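Local coordinates for hypothetical protein lpg0944 (Legionella pneumophila subsp. pneumophila str. Philadelphia 1, PDB 4RXV) that is of unknown function but holds, in this N-terminal fragment, a RavJ-type peptidase domain of clan CA and is probably a papain-like cysteine peptidase, at residues G39-S42 with G43-Q47; F80-Q83 with R84-S88; C102-F105 with A106-S109. All blocks are in the same frame, centred on the assembly; numbering follows the deposited sequence.

Contact 1: residues G39-S42 with G43-Q47; sequences GIAS and GQRYQ
Ser42 and Arg45, three residues apart on one turn of helix, meet through Arg45 NH1, which donates to Ser42 OG at 3.0 Å, with the hydroxyl tilted 21° out of the guanidinium plane. A water makes a second link: it accepts from Arg45 NH2 (3.0 Å) at the edge of the guanidinium and donates to Ser42 OG (3.1 Å). The guanidinium can reach back because the arginine chain, extended through chi1 and chi2, bends at chi3 (-52°), bringing one face over Ala41 O and Arg45 NH2 to 3.9 Å from Ala41 CB. All this is laid on regular alpha-helical pairing within helix 37-50, where the amides of Gly43, Gln44, Arg45 and Tyr46 each donate to the carbonyl four residues earlier; Arg45 N to Ala41 O is the shortest at 2.9 Å. On another side of the turn the Gln44 amide lies across Ile40, Gln44 NE2 standing 3.7 Å from Ile40 CG2, a looser contact among exposed side chains. Farther out, Ser42 OG is also hydrogen-bonded to Gly176 O and Arg45 NH1 to Phe21 O, which ties the pair to helix 172-176 and to the residue before strand 22-23, where Val22 touches Arg45 and Tyr46.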
ATOM      1  N   GLY A  39      -2.059  -7.398 -14.980  1.00 14.66           N
ATOM      2  CA  GLY A  39      -3.462  -7.506 -14.622  1.00 14.90           C
ATOM      3  C   GLY A  39      -4.039  -8.868 -14.989  1.00 14.87           C
ATOM      4  O   GLY A  39      -4.762  -9.488 -14.219  1.00 14.83           O
ATOM      5  N   ILE A  40      -3.732  -9.336 -16.198  1.00 17.08           N
ATOM      6  CA  ILE A  40      -4.177 -10.655 -16.644  1.00 18.19           C
ATOM      7  C   ILE A  40      -3.636 -11.721 -15.698  1.00 18.20           C
ATOM      8  O   ILE A  40      -4.377 -12.603 -15.245  1.00 18.79           O
ATOM      9  CB  ILE A  40      -3.701 -10.961 -18.089  1.00 20.99           C
ATOM     10  CG1 ILE A  40      -4.300  -9.960 -19.080  1.00 25.60           C
ATOM     11  CG2 ILE A  40      -4.051 -12.382 -18.486  1.00 23.43           C
ATOM     12  CD1 ILE A  40      -5.802  -9.885 -19.074  1.00 28.84           C
ATOM     13  N   ALA A  41      -2.343 -11.634 -15.399  1.00 17.37           N
ATOM     14  CA  ALA A  41      -1.726 -12.593 -14.497  1.00 16.85           C
ATOM     15  C   ALA A  41      -2.362 -12.566 -13.107  1.00 14.10           C
ATOM     16  O   ALA A  41      -2.575 -13.604 -12.486  1.00 14.84           O
ATOM     17  CB  ALA A  41      -0.235 -12.349 -14.415  1.00 18.10           C
ATOM     18  N   SER A  42      -2.666 -11.379 -12.585  1.00 13.36           N
ATOM     19  CA  SER A  42      -3.289 -11.286 -11.273  1.00 12.60           C
ATOM     20  C   SER A  42      -4.675 -11.928 -11.245  1.00 12.81           C
ATOM     21  O   SER A  42      -5.047 -12.549 -10.261  1.00 13.34           O
ATOM     22  CB  SER A  42      -3.326  -9.833 -10.809  1.00 12.45           C
ATOM     23  OG  SER A  42      -2.023  -9.443 -10.418  1.00 11.89           O
ATOM     24  N   GLY A  43      -5.436 -11.780 -12.320  1.00 14.41           N
ATOM     25  CA  GLY A  43      -6.750 -12.394 -12.397  1.00 16.10           C
ATOM     26  C   GLY A  43      -6.649 -13.913 -12.330  1.00 16.61           C
ATOM     27  O   GLY A  43      -7.394 -14.588 -11.628  1.00 17.36           O
ATOM     28  N   GLN A  44      -5.712 -14.467 -13.084  1.00 16.48           N
ATOM     29  CA  GLN A  44      -5.502 -15.905 -13.108  1.00 18.25           C
ATOM     30  C   GLN A  44      -4.955 -16.447 -11.788  1.00 16.78           C
ATOM     31  O   GLN A  44      -5.289 -17.565 -11.380  1.00 17.93           O
ATOM     32  CB  GLN A  44      -4.552 -16.247 -14.252  1.00 21.64           C
ATOM     33  CG  GLN A  44      -5.199 -16.063 -15.613  1.00 31.10           C
ATOM     34  CD  GLN A  44      -4.195 -15.908 -16.737  1.00 46.10           C
ATOM     35  OE1 GLN A  44      -3.004 -15.704 -16.500  1.00 50.92           O
ATOM     36  NE2 GLN A  44      -4.676 -15.993 -17.973  1.00 46.44           N
ATOM     37  N   ARG A  45      -4.092 -15.663 -11.145  1.00 14.95           N
ATOM     38  CA  ARG A  45      -3.503 -16.047  -9.877  1.00 14.23           C
ATOM     39  C   ARG A  45      -4.575 -16.168  -8.820  1.00 13.99           C
ATOM     40  O   ARG A  45      -4.575 -17.133  -8.044  1.00 15.95           O
ATOM     41  CB  ARG A  45      -2.426 -15.029  -9.470  1.00 14.38           C
ATOM     42  CG  ARG A  45      -1.565 -15.485  -8.307  1.00 13.57           C
ATOM     43  CD  ARG A  45      -0.546 -14.406  -7.867  1.00 13.52           C
ATOM     44  NE  ARG A  45       0.214 -13.935  -9.024  1.00 14.39           N
ATOM     45  CZ  ARG A  45       0.119 -12.732  -9.588  1.00 13.76           C
ATOM     46  NH1 ARG A  45      -0.622 -11.759  -9.071  1.00 12.94           N
ATOM     47  NH2 ARG A  45       0.795 -12.506 -10.692  1.00 14.35           N
ATOM     48  N   TYR A  46      -5.494 -15.208  -8.792  1.00 13.76           N
ATOM     49  CA  TYR A  46      -6.598 -15.276  -7.846  1.00 14.70           C
ATOM     50  C   TYR A  46      -7.476 -16.496  -8.109  1.00 16.02           C
ATOM     51  O   TYR A  46      -7.935 -17.145  -7.170  1.00 16.11           O
ATOM     52  CB  TYR A  46      -7.454 -14.006  -7.853  1.00 15.84           C
ATOM     53  CG  TYR A  46      -8.622 -14.200  -6.933  1.00 16.51           C
ATOM     54  CD1 TYR A  46      -8.445 -14.185  -5.558  1.00 16.12           C
ATOM     55  CD2 TYR A  46      -9.899 -14.438  -7.428  1.00 19.75           C
ATOM     56  CE1 TYR A  46      -9.502 -14.405  -4.695  1.00 17.62           C
ATOM     57  CE2 TYR A  46     -10.959 -14.665  -6.569  1.00 20.02           C
ATOM     58  CZ  TYR A  46     -10.759 -14.651  -5.205  1.00 21.15           C
ATOM     59  OH  TYR A  46     -11.813 -14.860  -4.343  1.00 25.24           O
ATOM     60  N   GLN A  47      -7.720 -16.812  -9.375  1.00 17.56           N
ATOM     61  CA  GLN A  47      -8.544 -17.964  -9.673  1.00 20.40           C
ATOM     62  C   GLN A  47      -7.946 -19.213  -9.035  1.00 20.38           C
ATOM     63  O   GLN A  47      -8.652 -20.015  -8.412  1.00 23.07           O
ATOM     64  CB  GLN A  47      -8.680 -18.134 -11.185  1.00 26.01           C
ATOM     65  CG  GLN A  47      -9.531 -17.058 -11.816  1.00 33.53           C
ATOM     66  CD  GLN A  47     -10.944 -17.040 -11.252  1.00 38.72           C
ATOM     67  OE1 GLN A  47     -11.426 -16.009 -10.772  1.00 39.49           O
ATOM     68  NE2 GLN A  47     -11.608 -18.185 -11.298  1.00 41.14           N
TER
HETATM   69  O   HOH W   1       0.674  -9.828 -11.964  1.00 13.75           O

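Contact 2: residues F80-Q83 with R84-S88; sequences FAQQ and RNKKS
Arg84 N donates to Phe80 O at 3.0 Å in a bond of alpha-helical, four-residue spacing. The next amide, Asn85 N, is shared: it makes a weak bond to Ala81 O (3.1 Å) and another to Gln82 O (3.3 Å), reaching the latter from well above the carbonyl plane. Lys86 N then makes a weak bond to Gln83 O, and the chain continues in an extended conformation. The bonding thus passes from four-residue to three-residue spacing as the chain leaves helix 74-84.

The side chains of Phe80 and Arg84 stack across the same turn. The guanidinium lies over one face of the ring, its plane 24° from that of the ring, and Arg84 CZ stands 3.6 Å from the centroid of the Phe80 ring, a cation-pi arrangement. It is displaced toward the rim, bringing Arg84 NH2 to 3.0 Å from Phe80 CE2. Two features align the groups: Phe80 places CG opposite its backbone N (chi1 -175°), while the arginine chain folds at chi2 (-60°) and turns back along the helix. Gln83 CB lies at the edge of the guanidinium, and Trp63 also touches the arginine. Gln83 and Lys86 run side by side at the surface, with Gln83 OE1 3.1 Å from Lys86 CE. Outside the turn, the Asn85 side chain is held by Glu16, Arg98 and His108, and the Phe80 ring meets Tyr107 edge-to-face.

The charge of a partly exposed arginine is therefore spread over a buried ring, whose pi electrons probably stabilise it, and the flat overlap is likely to limit rotation of the guanidinium.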
ATOM      1  N   PHE A  80       3.021  -5.255   9.731  1.00  9.13           N
ATOM      2  CA  PHE A  80       2.093  -5.667   8.674  1.00  9.75           C
ATOM      3  C   PHE A  80       2.894  -6.112   7.435  1.00  8.68           C
ATOM      4  O   PHE A  80       2.656  -7.189   6.884  1.00  9.93           O
ATOM      5  CB  PHE A  80       1.132  -4.525   8.339  1.00  9.30           C
ATOM      6  CG  PHE A  80       0.050  -4.886   7.351  1.00  9.30           C
ATOM      7  CD1 PHE A  80       0.294  -4.907   6.000  1.00  9.55           C
ATOM      8  CD2 PHE A  80      -1.242  -5.149   7.789  1.00 10.22           C
ATOM      9  CE1 PHE A  80      -0.698  -5.225   5.096  1.00  9.80           C
ATOM     10  CE2 PHE A  80      -2.253  -5.457   6.892  1.00 10.77           C
ATOM     11  CZ  PHE A  80      -1.980  -5.496   5.542  1.00 10.44           C
ATOM     12  N   ALA A  81       3.854  -5.300   7.021  1.00  8.80           N
ATOM     13  CA  ALA A  81       4.688  -5.647   5.876  1.00  8.99           C
ATOM     14  C   ALA A  81       5.492  -6.920   6.142  1.00  9.20           C
ATOM     15  O   ALA A  81       5.600  -7.798   5.275  1.00 10.66           O
ATOM     16  CB  ALA A  81       5.612  -4.514   5.550  1.00  9.91           C
ATOM     17  N   GLN A  82       6.065  -7.029   7.336  1.00  9.18           N
ATOM     18  CA  GLN A  82       6.848  -8.191   7.680  1.00 10.56           C
ATOM     19  C   GLN A  82       6.009  -9.471   7.603  1.00  9.63           C
ATOM     20  O   GLN A  82       6.444 -10.490   7.052  1.00 10.51           O
ATOM     21  CB  GLN A  82       7.406  -8.016   9.081  1.00 13.47           C
ATOM     22  CG  GLN A  82       8.479  -8.974   9.454  1.00 18.67           C
ATOM     23  CD  GLN A  82       9.316  -8.396  10.551  1.00 25.03           C
ATOM     24  OE1 GLN A  82      10.516  -8.159  10.385  1.00 30.60           O
ATOM     25  NE2 GLN A  82       8.677  -8.104  11.670  1.00 29.32           N
ATOM     26  N   GLN A  83       4.823  -9.434   8.183  1.00  9.47           N
ATOM     27  CA  GLN A  83       3.975 -10.613   8.249  1.00  9.87           C
ATOM     28  C   GLN A  83       3.483 -11.031   6.877  1.00  9.19           C
ATOM     29  O   GLN A  83       3.430 -12.225   6.576  1.00 10.79           O
ATOM     30  CB  GLN A  83       2.785 -10.334   9.137  1.00 12.41           C
ATOM     31  CG  GLN A  83       3.137 -10.254  10.598  1.00 16.73           C
ATOM     32  CD  GLN A  83       3.855 -11.505  11.092  1.00 25.71           C
ATOM     33  OE1 GLN A  83       4.964 -11.432  11.636  1.00 29.64           O
ATOM     34  NE2 GLN A  83       3.233 -12.663  10.889  1.00 26.11           N
ATOM     35  N   ARG A  84       3.151 -10.066   6.028  1.00  9.26           N
ATOM     36  CA  ARG A  84       2.655 -10.408   4.703  1.00  9.68           C
ATOM     37  C   ARG A  84       3.749 -10.921   3.791  1.00  9.40           C
ATOM     38  O   ARG A  84       3.440 -11.554   2.795  1.00 12.30           O
ATOM     39  CB  ARG A  84       2.006  -9.193   4.035  1.00 12.23           C
ATOM     40  CG  ARG A  84       0.835  -8.537   4.727  1.00 15.83           C
ATOM     41  CD  ARG A  84      -0.283  -9.474   4.906  1.00 16.28           C
ATOM     42  NE  ARG A  84      -1.422  -8.971   5.707  1.00 15.09           N
ATOM     43  CZ  ARG A  84      -1.390  -8.730   7.017  1.00 16.94           C
ATOM     44  NH1 ARG A  84      -0.250  -8.790   7.697  1.00 19.67           N
ATOM     45  NH2 ARG A  84      -2.511  -8.392   7.649  1.00 16.12           N
ATOM     46  N   ASN A  85       5.016 -10.664   4.114  1.00  9.13           N
ATOM     47  CA  ASN A  85       6.150 -11.123   3.305  1.00  9.49           C
ATOM     48  C   ASN A  85       6.710 -12.467   3.748  1.00 10.65           C
ATOM     49  O   ASN A  85       7.659 -12.976   3.160  1.00 11.53           O
ATOM     50  CB  ASN A  85       7.275 -10.095   3.307  1.00  9.82           C
ATOM     51  CG  ASN A  85       7.022  -8.954   2.341  1.00 10.02           C
ATOM     52  OD1 ASN A  85       5.981  -8.864   1.680  1.00  9.13           O
ATOM     53  ND2 ASN A  85       7.994  -8.077   2.246  1.00 11.11           N
ATOM     54  N   LYS A  86       6.133 -13.069   4.771  1.00 11.69           N
ATOM     55  CA  LYS A  86       6.543 -14.408   5.150  1.00 14.35           C
ATOM     56  C   LYS A  86       6.160 -15.424   4.065  1.00 13.43           C
ATOM     57  O   LYS A  86       5.044 -15.416   3.543  1.00 19.19           O
ATOM     58  CB  LYS A  86       5.948 -14.781   6.504  1.00 17.84           C
ATOM     59  CG  LYS A  86       6.538 -13.937   7.615  1.00 25.11           C
ATOM     60  CD  LYS A  86       6.089 -14.382   8.999  1.00 37.18           C
ATOM     61  CE  LYS A  86       6.687 -13.488  10.090  1.00 45.13           C
ATOM     62  NZ  LYS A  86       8.175 -13.407  10.037  1.00 47.73           N
ATOM     63  N   LYS A  87       7.111 -16.282   3.707  1.00 14.98           N
ATOM     64  CA  LYS A  87       6.860 -17.318   2.721  1.00 15.57           C
ATOM     65  C   LYS A  87       6.530 -18.607   3.431  1.00 16.53           C
ATOM     66  O   LYS A  87       7.264 -19.063   4.282  1.00 17.82           O
ATOM     67  CB  LYS A  87       8.064 -17.524   1.807  1.00 16.39           C
ATOM     68  CG  LYS A  87       8.385 -16.306   0.967  1.00 17.94           C
ATOM     69  CD  LYS A  87       9.616 -16.554   0.126  1.00 19.09           C
ATOM     70  CE  LYS A  87      10.049 -15.293  -0.605  1.00 20.00           C
ATOM     71  NZ  LYS A  87      11.246 -15.549  -1.446  1.00 21.14           N
ATOM     72  N   SER A  88       5.400 -19.188   3.075  1.00 19.50           N
ATOM     73  CA  SER A  88       5.022 -20.469   3.625  1.00 23.51           C
ATOM     74  C   SER A  88       5.062 -21.483   2.512  1.00 23.00           C
ATOM     75  O   SER A  88       5.533 -21.200   1.407  1.00 23.86           O
ATOM     76  CB  SER A  88       3.615 -20.415   4.213  1.00 28.44           C
ATOM     77  OG  SER A  88       2.645 -20.443   3.184  1.00 30.21           O
TER

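Contact 3: residues C102-F105 with A106-S109; sequences CSNF and AYHS
Asn104 lies over one face of the Tyr107 ring, its CA 4.0 Å from the ring centroid and 14° off the normal in a CH-pi contact. The amide crosses the ring obliquely, its plane 22° from the ring plane, with Asn104 OD1 3.3 Å from Tyr107 CE2. Tyr107 turns beneath it because CG is anti to its carbonyl carbon (chi1 -59°), which swings the ring back toward the residues that precede the helix; the hydroxyl is hydrogen-bonded to Leu69 O.

Phe105 works through both backbone and ring. Its carbonyl O receives His108 N at 2.9 Å, and Tyr107 N donates to Asn104 O at 3.0 Å, both bonds of three-residue spacing whose donors stand above the carbonyl planes. The ring edge of Phe105 meets His108 CB, while the ring packs outward on Phe21, Pro172 and Trp173. A water accepts from Ala106 N at 3.0 Å and lies 2.9 Å from Cys102 O, bridging two backbone groups four residues apart.

Cys102 O is also hydrogen-bonded to His139 ND1, which places this histidine of strand 136-146 beside the cysteine; a cysteine at a helix start with a histidine on a strand is reminiscent of the clan CA layout. Glu101 steadies the lead-in by taking the amides of Ser103 and Asn104. Helix 105-114 thus starts between helix 74-84, whose Phe80 touches Asn104, and helix 172-176 beside Phe105, while strand 136-146 bonds to Ser103 O through Asn140 and to Ala106 O through Thr142.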
ATOM      1  N   CYS A 102      -8.282  -4.370  -1.267  1.00  9.38           N
ATOM      2  CA  CYS A 102      -8.400  -2.930  -1.497  1.00  9.67           C
ATOM      3  C   CYS A 102      -8.241  -2.080  -0.246  1.00  9.70           C
ATOM      4  O   CYS A 102      -7.762  -0.947  -0.316  1.00  9.92           O
ATOM      5  CB  CYS A 102      -9.769  -2.654  -2.138  1.00 10.26           C
ATOM      6  SG  CYS A 102     -10.029  -1.044  -2.857  1.00 10.51           S
ATOM      7  N   SER A 103      -8.688  -2.607   0.884  0.78  9.81           N
ATOM      8  CA  SER A 103      -8.607  -1.874   2.135  0.78 10.65           C
ATOM      9  C   SER A 103      -7.206  -1.849   2.735  0.78 10.74           C
ATOM     10  O   SER A 103      -6.655  -0.785   2.941  0.78 13.19           O
ATOM     11  CB  SER A 103      -9.612  -2.442   3.136  0.78 13.48           C
ATOM     12  OG  SER A 103     -10.914  -2.096   2.731  0.78 15.22           O
ATOM     13  N   ASN A 104      -6.628  -3.005   3.016  1.00  8.94           N
ATOM     14  CA  ASN A 104      -5.439  -3.063   3.879  1.00  9.67           C
ATOM     15  C   ASN A 104      -4.133  -3.062   3.127  1.00  8.29           C
ATOM     16  O   ASN A 104      -3.104  -2.899   3.769  1.00  8.87           O
ATOM     17  CB  ASN A 104      -5.466  -4.290   4.806  1.00 11.28           C
ATOM     18  CG  ASN A 104      -6.571  -4.238   5.845  1.00 13.09           C
ATOM     19  OD1 ASN A 104      -7.298  -3.236   5.960  1.00 13.74           O
ATOM     20  ND2 ASN A 104      -6.678  -5.300   6.639  1.00 15.27           N
ATOM     21  N   PHE A 105      -4.115  -3.241   1.805  1.00  7.63           N
ATOM     22  CA  PHE A 105      -2.841  -3.401   1.123  1.00  7.47           C
ATOM     23  C   PHE A 105      -1.902  -2.207   1.379  1.00  6.92           C
ATOM     24  O   PHE A 105      -0.697  -2.389   1.560  1.00  7.46           O
ATOM     25  CB  PHE A 105      -3.110  -3.583  -0.368  1.00  7.71           C
ATOM     26  CG  PHE A 105      -2.070  -4.406  -1.144  1.00  7.52           C
ATOM     27  CD1 PHE A 105      -0.798  -4.655  -0.684  1.00  7.79           C
ATOM     28  CD2 PHE A 105      -2.427  -4.919  -2.371  1.00  8.52           C
ATOM     29  CE1 PHE A 105       0.100  -5.402  -1.448  1.00  8.59           C
ATOM     30  CE2 PHE A 105      -1.536  -5.632  -3.153  1.00  8.63           C
ATOM     31  CZ  PHE A 105      -0.272  -5.867  -2.692  1.00  8.58           C
ATOM     32  N   ALA A 106      -2.445  -0.994   1.386  1.00  6.94           N
ATOM     33  CA  ALA A 106      -1.656   0.210   1.579  1.00  7.74           C
ATOM     34  C   ALA A 106      -0.824   0.156   2.863  1.00  6.81           C
ATOM     35  O   ALA A 106       0.214   0.805   2.934  1.00  7.51           O
ATOM     36  CB  ALA A 106      -2.536   1.429   1.569  1.00  8.43           C
ATOM     37  N   TYR A 107      -1.260  -0.595   3.867  1.00  7.19           N
ATOM     38  CA  TYR A 107      -0.559  -0.679   5.129  1.00  7.19           C
ATOM     39  C   TYR A 107       0.830  -1.285   4.919  1.00  6.67           C
ATOM     40  O   TYR A 107       1.752  -0.946   5.647  1.00  7.65           O
ATOM     41  CB  TYR A 107      -1.346  -1.516   6.115  1.00  7.69           C
ATOM     42  CG  TYR A 107      -2.748  -1.032   6.456  1.00  7.54           C
ATOM     43  CD1 TYR A 107      -3.246   0.200   6.070  1.00  8.00           C
ATOM     44  CD2 TYR A 107      -3.598  -1.874   7.153  1.00  9.18           C
ATOM     45  CE1 TYR A 107      -4.533   0.589   6.390  1.00  9.84           C
ATOM     46  CE2 TYR A 107      -4.879  -1.488   7.475  1.00  9.92           C
ATOM     47  CZ  TYR A 107      -5.337  -0.263   7.074  1.00 10.60           C
ATOM     48  OH  TYR A 107      -6.614   0.148   7.390  1.00 14.65           O
ATOM     49  N   HIS A 108       0.958  -2.194   3.950  1.00  7.39           N
ATOM     50  CA  HIS A 108       2.252  -2.807   3.657  1.00  6.96           C
ATOM     51  C   HIS A 108       3.246  -1.728   3.264  1.00  6.94           C
ATOM     52  O   HIS A 108       4.352  -1.656   3.789  1.00  7.39           O
ATOM     53  CB  HIS A 108       2.064  -3.814   2.535  1.00  7.20           C
ATOM     54  CG  HIS A 108       3.255  -4.663   2.252  1.00  7.71           C
ATOM     55  ND1 HIS A 108       4.433  -4.167   1.735  1.00  7.66           N
ATOM     56  CD2 HIS A 108       3.414  -5.997   2.393  1.00  8.68           C
ATOM     57  CE1 HIS A 108       5.271  -5.173   1.597  1.00  7.88           C
ATOM     58  NE2 HIS A 108       4.677  -6.292   1.982  1.00  8.20           N
ATOM     59  N   SER A 109       2.867  -0.899   2.307  0.86  6.59           N
ATOM     60  CA  SER A 109       3.751   0.185   1.850  0.86  6.74           C
ATOM     61  C   SER A 109       4.010   1.215   2.929  0.86  6.95           C
ATOM     62  O   SER A 109       5.133   1.733   3.000  0.86  6.92           O
ATOM     63  CB  SER A 109       3.193   0.874   0.610  0.86  7.63           C
ATOM     64  OG  SER A 109       3.091  -0.006  -0.479  0.86  8.09           O
TER
HETATM   65  O   HOH W   2      -4.975  -0.379  -0.002  1.00  7.80           O

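In the fold
Contact 3 is the core of the set, its centre about 4 Å from the centre of the chain and almost wholly buried; contacts 1 and 2 are partly buried, their centres about 19 Å and 14 Å out. Contacts 2 and 3 touch, with Asn85 OD1 2.9 Å from His108 NE2, probably a hydrogen bond, so the end of helix 74-84 rests on the start of helix 105-114. Contact 1 stays apart, nearest atoms about 8 Å from contact 3, although helix 172-176 borders both. The chemistry follows position: a hydrated serine-arginine pair at contact 1, a cation on an aromatic face at contact 2, and an uncharged asparagine on tyrosine at contact 3.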